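Local coordinates for EAL domain protein (Vibrio cholerae serotype O1, PDB 6IJ2) that degrades the cyclic dinucleotides c-di-GMP and cGAMP as a phosphodiesterase built on a standalone EAL domain, at residues Glu133-Val138 / Leu167-Asp172. The protein carries 1 engineered substitution. Sequence-based numbering, arbitrary orientation.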
loop_
_atom_site.group_PDB
_atom_site.type_symbol
_atom_site.label_atom_id
_atom_site.label_comp_id
_atom_site.label_asym_id
_atom_site.label_seq_id
_atom_site.Cartn_x
_atom_site.Cartn_y
_atom_site.Cartn_z
ATOM N N GLU A 133 5.771 -3.893 9.320
ATOM C CA GLU A 133 6.562 -2.884 8.631
ATOM C C GLU A 133 6.480 -3.169 7.135
ATOM O O GLU A 133 5.721 -4.039 6.693
ATOM C CB GLU A 133 8.009 -2.866 9.146
ATOM C CG GLU A 133 8.883 -3.986 8.608
ATOM C CD GLU A 133 9.139 -5.074 9.630
ATOM O OE1 GLU A 133 9.808 -4.792 10.645
ATOM O OE2 GLU A 133 8.662 -6.208 9.417
ATOM N N ARG A 134 7.258 -2.422 6.352
ATOM C CA ARG A 134 7.309 -2.637 4.913
ATOM C C ARG A 134 7.707 -4.074 4.602
ATOM O O ARG A 134 8.670 -4.605 5.165
ATOM C CB ARG A 134 8.299 -1.668 4.265
ATOM C CG ARG A 134 7.984 -0.206 4.500
ATOM C CD ARG A 134 9.213 0.668 4.239
ATOM N NE ARG A 134 9.511 0.825 2.818
ATOM C CZ ARG A 134 10.569 1.482 2.347
ATOM N NH1 ARG A 134 11.436 2.032 3.187
ATOM N NH2 ARG A 134 10.763 1.584 1.038
ATOM N N VAL A 135 6.964 -4.694 3.690
ATOM C CA VAL A 135 7.145 -6.095 3.336
ATOM C C VAL A 135 8.095 -6.148 2.143
ATOM O O VAL A 135 7.680 -6.011 0.991
ATOM C CB VAL A 135 5.808 -6.773 3.025
ATOM C CG1 VAL A 135 6.012 -8.253 2.753
ATOM C CG2 VAL A 135 4.829 -6.555 4.172
ATOM N N GLU A 136 9.383 -6.344 2.423
ATOM C CA GLU A 136 10.333 -6.580 1.342
ATOM C C GLU A 136 10.329 -8.050 0.937
ATOM O O GLU A 136 10.252 -8.373 -0.254
ATOM C CB GLU A 136 11.735 -6.131 1.760
ATOM C CG GLU A 136 11.847 -4.638 2.051
ATOM C CD GLU A 136 13.252 -4.210 2.458
ATOM O OE1 GLU A 136 14.123 -5.089 2.646
ATOM O OE2 GLU A 136 13.484 -2.989 2.590
ATOM N N ASP A 137 10.408 -8.951 1.914
ATOM C CA ASP A 137 10.299 -10.391 1.683
ATOM C C ASP A 137 8.902 -10.821 2.121
ATOM O O ASP A 137 8.622 -10.950 3.314
ATOM C CB ASP A 137 11.388 -11.153 2.431
ATOM C CG ASP A 137 11.412 -12.631 2.082
ATOM O OD1 ASP A 137 10.553 -13.075 1.295
ATOM O OD2 ASP A 137 12.297 -13.352 2.592
ATOM N N VAL A 138 8.023 -11.044 1.142
ATOM C CA VAL A 138 6.647 -11.429 1.424
ATOM C C VAL A 138 6.528 -12.848 1.957
ATOM O O VAL A 138 5.465 -13.218 2.466
ATOM C CB VAL A 138 5.803 -11.251 0.143
ATOM C CG1 VAL A 138 6.031 -12.416 -0.817
ATOM C CG2 VAL A 138 4.328 -11.059 0.472
ATOM N N LEU A 167 -1.637 -4.399 -2.183
ATOM C CA LEU A 167 -1.403 -5.071 -3.458
ATOM C C LEU A 167 -0.114 -5.869 -3.422
ATOM O O LEU A 167 -0.021 -6.921 -4.064
ATOM C CB LEU A 167 -1.383 -4.062 -4.614
ATOM C CG LEU A 167 -2.773 -3.516 -4.962
ATOM C CD1 LEU A 167 -2.678 -2.502 -6.109
ATOM C CD2 LEU A 167 -3.759 -4.652 -5.306
ATOM N N ASN A 168 0.880 -5.388 -2.674
ATOM C CA ASN A 168 2.122 -6.129 -2.487
ATOM C C ASN A 168 1.844 -7.516 -1.912
ATOM O O ASN A 168 2.500 -8.500 -2.274
ATOM C CB ASN A 168 3.038 -5.323 -1.565
ATOM C CG ASN A 168 4.438 -5.890 -1.461
ATOM O OD1 ASN A 168 4.946 -6.522 -2.384
ATOM N ND2 ASN A 168 5.079 -5.647 -0.325
ATOM N N LEU A 169 0.878 -7.610 -1.013
ATOM C CA LEU A 169 0.539 -8.907 -0.433
ATOM C C LEU A 169 -0.222 -9.769 -1.431
ATOM O O LEU A 169 0.165 -10.916 -1.698
ATOM C CB LEU A 169 -0.274 -8.693 0.835
ATOM C CG LEU A 169 0.459 -7.912 1.931
ATOM C CD1 LEU A 169 -0.407 -7.787 3.175
ATOM C CD2 LEU A 169 1.773 -8.594 2.264
ATOM N N LEU A 170 -1.295 -9.218 -2.012
ATOM C CA LEU A 170 -2.187 -9.980 -2.888
ATOM C C LEU A 170 -1.477 -10.556 -4.101
ATOM O O LEU A 170 -1.971 -11.529 -4.684
ATOM C CB LEU A 170 -3.332 -9.096 -3.377
ATOM C CG LEU A 170 -4.324 -8.680 -2.311
ATOM C CD1 LEU A 170 -5.400 -7.814 -2.926
ATOM C CD2 LEU A 170 -4.916 -9.943 -1.733
ATOM N N ALA A 171 -0.354 -9.963 -4.513
ATOM C CA ALA A 171 0.383 -10.486 -5.660
ATOM C C ALA A 171 0.949 -11.870 -5.381
ATOM O O ALA A 171 1.111 -12.674 -6.306
ATOM C CB ALA A 171 1.509 -9.521 -6.059
ATOM N N ASP A 172 1.237 -12.184 -4.119
ATOM C CA ASP A 172 1.915 -13.431 -3.801
ATOM C C ASP A 172 1.080 -14.420 -2.995
ATOM O O ASP A 172 1.442 -15.599 -2.950
ATOM C CB ASP A 172 3.225 -13.138 -3.056
ATOM C CG ASP A 172 4.297 -12.561 -3.973
ATOM O OD1 ASP A 172 4.477 -13.106 -5.084
ATOM O OD2 ASP A 172 4.950 -11.564 -3.595
HETATM O O HOH W 1 4.584 -3.478 2.320
#
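The loop from strand 125-129 to helix 139-151 meets the short helix 166-170 at the surface of the EAL barrel: V135 and V138 pack on N168 and L169 of the helix, and on D172 further along the chain. The amide of N168 makes the one direct hydrogen bond across the contact. Its ND2 donates to V135 O at 2.9 Å, N-H...O 147°. The acceptor lies almost in the amide plane, and the donor sits on a carbonyl lone pair. CG of N168 is anti to its backbone N (chi1 -171°), which carries the amide out to the loop. A water accepts from V135 N at 3.0 Å and, weakly, from the same ND2.

In the TIM-barrel-like EAL fold, these two elements follow neighbouring parallel strands, 125-129 and 154-160. Beside the amide bond the two valines pack on L169. Its CD2 methyl lies 4.1 Å from V135 CG2 and 4.0 Å from V138 CG2. L169 also touches E131 and I157. V138 CG1, set between backbone N and carbonyl carbon (chi1 79°), makes a tight van der Waals contact with D172 OD2, 3.1 Å. D172 OD1 forms a salt bridge with R194 of the second subunit.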